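Nicastrin (Dictyostelium purpureum, PDB 4R12) probably serves as an essential subunit of gamma-secretase, the complex that cleaves membrane proteins such as Notch receptors within the membrane, and may recruit its substrates. Local coordinates at residues A[230-233]-A[237-240]; A[267-272]-A[500-505]. All coordinates share one frame; numbering follows the deposited sequence.

Contact 1: A[230-233]-A[237-240]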
ATOM      1  N   LEU A 230     -10.677   0.844  -1.126  1.00 24.40           N
ATOM      2  CA  LEU A 230     -10.578   0.467  -2.534  1.00 23.34           C
ATOM      3  C   LEU A 230      -9.147   0.571  -3.047  1.00 22.49           C
ATOM      4  O   LEU A 230      -8.927   0.618  -4.257  1.00 22.73           O
ATOM      5  CB  LEU A 230     -11.481   1.347  -3.411  1.00 24.32           C
ATOM      6  CG  LEU A 230     -12.978   1.274  -3.098  1.00 24.83           C
ATOM      7  CD1 LEU A 230     -13.776   2.218  -4.002  1.00 22.74           C
ATOM      8  CD2 LEU A 230     -13.448  -0.181  -3.269  1.00 24.25           C
ATOM      9  N   SER A 231      -8.184   0.593  -2.129  1.00 21.74           N
ATOM     10  CA  SER A 231      -6.789   0.842  -2.474  1.00 23.16           C
ATOM     11  C   SER A 231      -6.041  -0.394  -3.002  1.00 21.43           C
ATOM     12  O   SER A 231      -5.055  -0.846  -2.375  1.00 22.00           O
ATOM     13  CB  SER A 231      -6.052   1.407  -1.246  1.00 23.06           C
ATOM     14  OG  SER A 231      -6.193   0.526  -0.139  1.00 22.51           O
ATOM     15  N   ILE A 232      -6.507  -0.921  -4.131  1.00 20.53           N
ATOM     16  CA  ILE A 232      -5.832  -2.017  -4.828  1.00 21.41           C
ATOM     17  C   ILE A 232      -4.405  -1.619  -5.207  1.00 20.63           C
ATOM     18  O   ILE A 232      -3.461  -2.394  -5.000  1.00 20.01           O
ATOM     19  CB  ILE A 232      -6.606  -2.425  -6.093  1.00 22.06           C
ATOM     20  CG1 ILE A 232      -8.018  -2.899  -5.715  1.00 23.15           C
ATOM     21  CG2 ILE A 232      -5.847  -3.509  -6.909  1.00 23.30           C
ATOM     22  CD1 ILE A 232      -8.845  -3.328  -6.904  1.00 22.00           C
ATOM     23  N   GLY A 233      -4.252  -0.392  -5.725  1.00 21.78           N
ATOM     24  CA  GLY A 233      -2.951   0.119  -6.167  1.00 21.23           C
ATOM     25  C   GLY A 233      -2.176  -0.886  -7.017  1.00 20.31           C
ATOM     26  O   GLY A 233      -1.055  -1.257  -6.673  1.00 20.96           O
ATOM     27  N   SER A 237       1.690  -0.530  -6.233  1.00 20.91           N
ATOM     28  CA  SER A 237       2.374  -1.494  -5.369  1.00 21.51           C
ATOM     29  C   SER A 237       2.107  -2.973  -5.696  1.00 20.65           C
ATOM     30  O   SER A 237       3.028  -3.780  -5.724  1.00 21.74           O
ATOM     31  CB  SER A 237       1.966  -1.272  -3.905  1.00 21.89           C
ATOM     32  OG  SER A 237       2.261   0.041  -3.451  1.00 21.98           O
ATOM     33  N   SER A 238       0.839  -3.336  -5.879  1.00 20.45           N
ATOM     34  CA  SER A 238       0.476  -4.740  -5.726  1.00 21.43           C
ATOM     35  C   SER A 238       0.920  -5.612  -6.908  1.00 20.20           C
ATOM     36  O   SER A 238       1.146  -6.819  -6.733  1.00 21.31           O
ATOM     37  CB  SER A 238      -1.034  -4.865  -5.469  1.00 21.45           C
ATOM     38  OG  SER A 238      -1.796  -4.412  -6.569  1.00 29.36           O
ATOM     39  N   PHE A 239       1.090  -5.033  -8.100  1.00 20.80           N
ATOM     40  CA  PHE A 239       1.692  -5.823  -9.183  1.00 21.04           C
ATOM     41  C   PHE A 239       3.086  -6.293  -8.745  1.00 20.87           C
ATOM     42  O   PHE A 239       3.395  -7.493  -8.837  1.00 20.13           O
ATOM     43  CB  PHE A 239       1.751  -5.025 -10.499  1.00 21.50           C
ATOM     44  CG  PHE A 239       2.251  -5.814 -11.701  1.00 23.60           C
ATOM     45  CD1 PHE A 239       3.607  -6.074 -11.880  1.00 23.20           C
ATOM     46  CD2 PHE A 239       1.367  -6.222 -12.693  1.00 22.98           C
ATOM     47  CE1 PHE A 239       4.062  -6.766 -13.000  1.00 23.31           C
ATOM     48  CE2 PHE A 239       1.825  -6.904 -13.818  1.00 24.98           C
ATOM     49  CZ  PHE A 239       3.167  -7.179 -13.970  1.00 21.34           C
ATOM     50  N   ALA A 240       3.916  -5.366  -8.254  1.00 19.69           N
ATOM     51  CA  ALA A 240       5.234  -5.716  -7.730  1.00 20.46           C
ATOM     52  C   ALA A 240       5.168  -6.678  -6.536  1.00 19.98           C
ATOM     53  O   ALA A 240       5.987  -7.593  -6.423  1.00 20.30           O
ATOM     54  CB  ALA A 240       6.029  -4.437  -7.337  1.00 20.65           C
TER

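Contact 2: A[267-272]-A[500-505]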
ATOM      1  N   PHE A 267       9.335  -6.533   2.497  1.00 23.77           N
ATOM      2  CA  PHE A 267       8.079  -5.918   2.094  1.00 22.32           C
ATOM      3  C   PHE A 267       7.755  -4.799   3.078  1.00 25.00           C
ATOM      4  O   PHE A 267       7.281  -5.084   4.183  1.00 23.92           O
ATOM      5  CB  PHE A 267       6.936  -6.954   2.078  1.00 23.21           C
ATOM      6  CG  PHE A 267       7.106  -8.047   1.041  1.00 22.28           C
ATOM      7  CD1 PHE A 267       8.044  -9.058   1.211  1.00 23.95           C
ATOM      8  CD2 PHE A 267       6.319  -8.058  -0.102  1.00 21.97           C
ATOM      9  CE1 PHE A 267       8.193 -10.055   0.251  1.00 22.35           C
ATOM     10  CE2 PHE A 267       6.462  -9.057  -1.065  1.00 22.80           C
ATOM     11  CZ  PHE A 267       7.386 -10.057  -0.886  1.00 21.55           C
ATOM     12  N   TRP A 268       8.034  -3.545   2.702  1.00 23.01           N
ATOM     13  CA  TRP A 268       7.926  -2.411   3.634  1.00 23.05           C
ATOM     14  C   TRP A 268       6.492  -1.919   3.704  1.00 23.12           C
ATOM     15  O   TRP A 268       5.845  -1.738   2.669  1.00 21.17           O
ATOM     16  CB  TRP A 268       8.833  -1.230   3.227  1.00 22.83           C
ATOM     17  CG  TRP A 268      10.282  -1.540   3.091  1.00 25.29           C
ATOM     18  CD1 TRP A 268      11.062  -1.321   1.986  1.00 25.24           C
ATOM     19  CD2 TRP A 268      11.142  -2.118   4.084  1.00 25.44           C
ATOM     20  NE1 TRP A 268      12.352  -1.729   2.234  1.00 25.74           N
ATOM     21  CE2 TRP A 268      12.426  -2.227   3.512  1.00 27.70           C
ATOM     22  CE3 TRP A 268      10.952  -2.554   5.403  1.00 25.18           C
ATOM     23  CZ2 TRP A 268      13.514  -2.750   4.212  1.00 33.78           C
ATOM     24  CZ3 TRP A 268      12.037  -3.074   6.089  1.00 41.69           C
ATOM     25  CH2 TRP A 268      13.295  -3.170   5.492  1.00 37.09           C
ATOM     26  N   ASN A 269       5.998  -1.685   4.919  1.00 24.34           N
ATOM     27  CA  ASN A 269       4.645  -1.172   5.098  1.00 25.29           C
ATOM     28  C   ASN A 269       4.678   0.322   5.429  1.00 24.76           C
ATOM     29  O   ASN A 269       5.689   0.829   5.904  1.00 24.63           O
ATOM     30  CB  ASN A 269       3.927  -1.947   6.200  1.00 24.25           C
ATOM     31  CG  ASN A 269       2.414  -1.911   6.055  1.00 24.48           C
ATOM     32  OD1 ASN A 269       1.867  -1.099   5.301  1.00 25.61           O
ATOM     33  ND2 ASN A 269       1.723  -2.785   6.801  1.00 25.09           N
ATOM     34  N   ALA A 270       3.569   1.002   5.158  1.00 22.30           N
ATOM     35  CA  ALA A 270       3.370   2.425   5.453  1.00 24.14           C
ATOM     36  C   ALA A 270       4.414   3.347   4.796  1.00 26.19           C
ATOM     37  O   ALA A 270       4.654   4.471   5.252  1.00 26.61           O
ATOM     38  CB  ALA A 270       3.326   2.636   6.978  1.00 23.76           C
ATOM     39  N   GLU A 271       5.005   2.883   3.696  1.00 24.72           N
ATOM     40  CA  GLU A 271       5.954   3.696   2.951  1.00 25.19           C
ATOM     41  C   GLU A 271       5.298   4.900   2.295  1.00 27.07           C
ATOM     42  O   GLU A 271       5.950   5.925   2.097  1.00 27.29           O
ATOM     43  CB  GLU A 271       6.652   2.857   1.871  1.00 22.78           C
ATOM     44  CG  GLU A 271       7.513   1.779   2.448  1.00 23.29           C
ATOM     45  CD  GLU A 271       8.725   2.336   3.191  1.00 25.19           C
ATOM     46  OE1 GLU A 271       9.727   2.673   2.539  1.00 26.98           O
ATOM     47  OE2 GLU A 271       8.665   2.442   4.424  1.00 24.42           O
ATOM     48  N   ARG A 272       4.015   4.784   1.944  1.00 25.35           N
ATOM     49  CA  ARG A 272       3.344   5.896   1.266  1.00 26.33           C
ATOM     50  C   ARG A 272       3.124   7.059   2.219  1.00 28.80           C
ATOM     51  O   ARG A 272       2.666   8.122   1.810  1.00 28.00           O
ATOM     52  CB  ARG A 272       2.002   5.472   0.672  1.00 25.89           C
ATOM     53  CG  ARG A 272       2.042   4.239  -0.207  1.00 28.30           C
ATOM     54  CD  ARG A 272       3.190   4.275  -1.128  1.00 27.15           C
ATOM     55  NE  ARG A 272       3.277   3.124  -2.041  1.00 27.65           N
ATOM     56  CZ  ARG A 272       4.189   3.080  -3.006  1.00 28.55           C
ATOM     57  NH1 ARG A 272       5.041   4.101  -3.125  1.00 23.76           N
ATOM     58  NH2 ARG A 272       4.258   2.056  -3.840  1.00 26.49           N
ATOM     59  N   TYR A 500      -6.046  -7.576   7.268  1.00 26.67           N
ATOM     60  CA  TYR A 500      -5.993  -8.902   6.662  1.00 26.26           C
ATOM     61  C   TYR A 500      -4.854  -9.007   5.666  1.00 25.70           C
ATOM     62  O   TYR A 500      -4.123  -9.993   5.659  1.00 24.24           O
ATOM     63  CB  TYR A 500      -7.320  -9.210   5.970  1.00 26.33           C
ATOM     64  CG  TYR A 500      -7.384 -10.594   5.356  1.00 28.31           C
ATOM     65  CD1 TYR A 500      -7.737 -11.698   6.123  1.00 29.59           C
ATOM     66  CD2 TYR A 500      -7.096 -10.794   4.009  1.00 25.68           C
ATOM     67  CE1 TYR A 500      -7.795 -12.979   5.570  1.00 29.30           C
ATOM     68  CE2 TYR A 500      -7.160 -12.063   3.440  1.00 26.84           C
ATOM     69  CZ  TYR A 500      -7.506 -13.153   4.229  1.00 29.79           C
ATOM     70  OH  TYR A 500      -7.570 -14.423   3.674  1.00 29.82           O
ATOM     71  N   GLU A 501      -4.712  -7.975   4.837  1.00 24.04           N
ATOM     72  CA  GLU A 501      -3.707  -7.966   3.781  1.00 24.73           C
ATOM     73  C   GLU A 501      -2.281  -8.162   4.299  1.00 23.58           C
ATOM     74  O   GLU A 501      -1.511  -8.909   3.695  1.00 22.27           O
ATOM     75  CB  GLU A 501      -3.794  -6.661   2.983  1.00 24.33           C
ATOM     76  CG  GLU A 501      -4.853  -6.671   1.892  1.00 29.63           C
ATOM     77  CD  GLU A 501      -6.274  -6.483   2.415  1.00 23.47           C
ATOM     78  OE1 GLU A 501      -7.218  -6.675   1.609  1.00 24.60           O
ATOM     79  OE2 GLU A 501      -6.449  -6.144   3.609  1.00 25.93           O
ATOM     80  N   THR A 502      -1.928  -7.501   5.400  1.00 23.11           N
ATOM     81  CA  THR A 502      -0.615  -7.683   6.011  1.00 22.20           C
ATOM     82  C   THR A 502      -0.436  -9.081   6.605  1.00 24.65           C
ATOM     83  O   THR A 502       0.594  -9.714   6.405  1.00 23.71           O
ATOM     84  CB  THR A 502      -0.356  -6.631   7.121  1.00 24.25           C
ATOM     85  OG1 THR A 502      -0.280  -5.336   6.526  1.00 24.54           O
ATOM     86  CG2 THR A 502       0.961  -6.895   7.830  1.00 25.20           C
ATOM     87  N   LYS A 503      -1.438  -9.555   7.335  1.00 23.98           N
ATOM     88  CA  LYS A 503      -1.374 -10.908   7.892  1.00 23.90           C
ATOM     89  C   LYS A 503      -1.238 -11.967   6.796  1.00 24.30           C
ATOM     90  O   LYS A 503      -0.450 -12.915   6.930  1.00 25.58           O
ATOM     91  CB  LYS A 503      -2.606 -11.180   8.733  1.00 26.06           C
ATOM     92  CG  LYS A 503      -2.739 -10.269   9.939  1.00 26.52           C
ATOM     93  CD  LYS A 503      -4.001 -10.599  10.738  1.00 31.49           C
ATOM     94  CE  LYS A 503      -3.895 -10.031  12.146  1.00 33.09           C
ATOM     95  NZ  LYS A 503      -4.923  -9.002  12.441  1.00 37.66           N
ATOM     96  N   LEU A 504      -1.994 -11.805   5.711  1.00 23.39           N
ATOM     97  CA  LEU A 504      -1.891 -12.739   4.581  1.00 24.64           C
ATOM     98  C   LEU A 504      -0.497 -12.732   3.952  1.00 24.49           C
ATOM     99  O   LEU A 504       0.104 -13.802   3.733  1.00 23.40           O
ATOM    100  CB  LEU A 504      -2.947 -12.421   3.513  1.00 24.47           C
ATOM    101  CG  LEU A 504      -2.917 -13.279   2.241  1.00 24.40           C
ATOM    102  CD1 LEU A 504      -2.944 -14.778   2.570  1.00 24.67           C
ATOM    103  CD2 LEU A 504      -4.075 -12.934   1.321  1.00 24.80           C
ATOM    104  N   ILE A 505       0.027 -11.543   3.643  1.00 22.49           N
ATOM    105  CA  ILE A 505       1.384 -11.467   3.093  1.00 23.47           C
ATOM    106  C   ILE A 505       2.381 -12.130   4.060  1.00 22.53           C
ATOM    107  O   ILE A 505       3.233 -12.915   3.646  1.00 24.02           O
ATOM    108  CB  ILE A 505       1.810 -10.007   2.801  1.00 22.05           C
ATOM    109  CG1 ILE A 505       0.998  -9.423   1.636  1.00 22.68           C
ATOM    110  CG2 ILE A 505       3.282  -9.923   2.473  1.00 23.20           C
ATOM    111  CD1 ILE A 505       1.227  -7.913   1.436  1.00 22.60           C
TER

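Contact 1: A[230-233]-A[237-240]
The carbonyl group of Gly233 is met on its two faces by successive backbone amides, Ser237 N on one and Ser238 N on the other, each tilted well off the carbonyl plane. Ser238 N lies 2.9 Å from Gly233 O with an almost straight bond (174°), and Ser237 N also reaches Gly233 O at 2.9 Å, slightly more bent (163°). Gly233 O is thus a bifurcated acceptor: the Ser237 bond is the ordinary i to i+4 bond of an alpha-helix, and the Ser238 bond is an i to i+5 bond, as in a pi-type turn. Gly233 is the N-cap residue, and its left-handed backbone conformation, easily adopted by glycine, turns the preceding loop into helix 234-252.

The side chain of Ser238 comes back over this junction. Its chi1 of 64° places OG between the backbone N and the carbonyl carbon, where it stands 3.1 Å from Ile232 O and 3.2 Å from Gly233 O. With a single proton to offer, the hydroxyl may serve either carbonyl. The Ile232 CG2 methyl approaches Ser238 OG at 4.2 Å, while the rest of that side chain leads away. Ser237 OG instead bonds to Asp222 O, and the Ser231 hydroxyl to Arg228 O and Tyr485 N. The Phe239 ring packs away from the junction, against Tyr459 of helix 452-463 and helix 427-441.

The Gly-Ala-Asp sequence that opens the helix probably corresponds to the turn that carries a metal-ligand aspartate in the related M28 aminopeptidases. Here the contact is a buried, wholly uncharged one: two amides satisfy one carbonyl and a hydroxyl lies within range of two, so the join between loop and helix rests here mainly on directional polar contacts, with little apolar packing between the two segments.

Contact 2: A[267-272]-A[500-505]
Asn269 and Thr502 face each other because chi1 of Asn269, -155°, swings its amide away from the backbone N and out toward helix 500-512, while chi1 of Thr502, -66°, sets OG1 opposite the carbonyl carbon. The two side chains come from opposite directions, and Asn269 ND2 ends 3.3 Å from Thr502 OG1. The firmer partner of that amide nitrogen is Gln198 O on strand 192-203, a bond that orients the amide. At the other end of the group, Asn269 OD1 takes a weak, bent bond from Ala270 N (2.7 Å).

One helical turn further on, Ile505 reaches the Phe267 ring obliquely through its CG2 methyl, 4.4 Å from Phe267 CD2. The same ring also packs on Leu244, Leu245 and Ile248 of helix 234-252, so Phe267 is shared by two helices. Trp268, next along the strand, turns its side chain to helix 276-287 instead. Helices packed against a mixed beta-sheet, with a loop following the strand in which Glu271 probably corresponds to the first glutamate of the M28 Glu-Glu pair, are characteristic of the aminopeptidase-like alpha/beta fold of the nicastrin large lobe.

Overall arrangement
Both contacts are buried near the middle of the chain, their centres about 11 Å apart, and neither is a surface contact. Contact 1 is local, joining a loop to the helix that it begins, and is almost entirely polar; contact 2 brings together elements more than 220 residues apart and mixes one polar approach with apolar packing. Helix 234-252, which starts in contact 1, also packs on the strand of contact 2 through its later turns. A direct tie comes from Ser237 OG, 2.9 Å from Arg272 NH2, a probable hydrogen bond. Asp222 joins them too, its carboxylate bonding the backbone amides of Glu271 and Arg272.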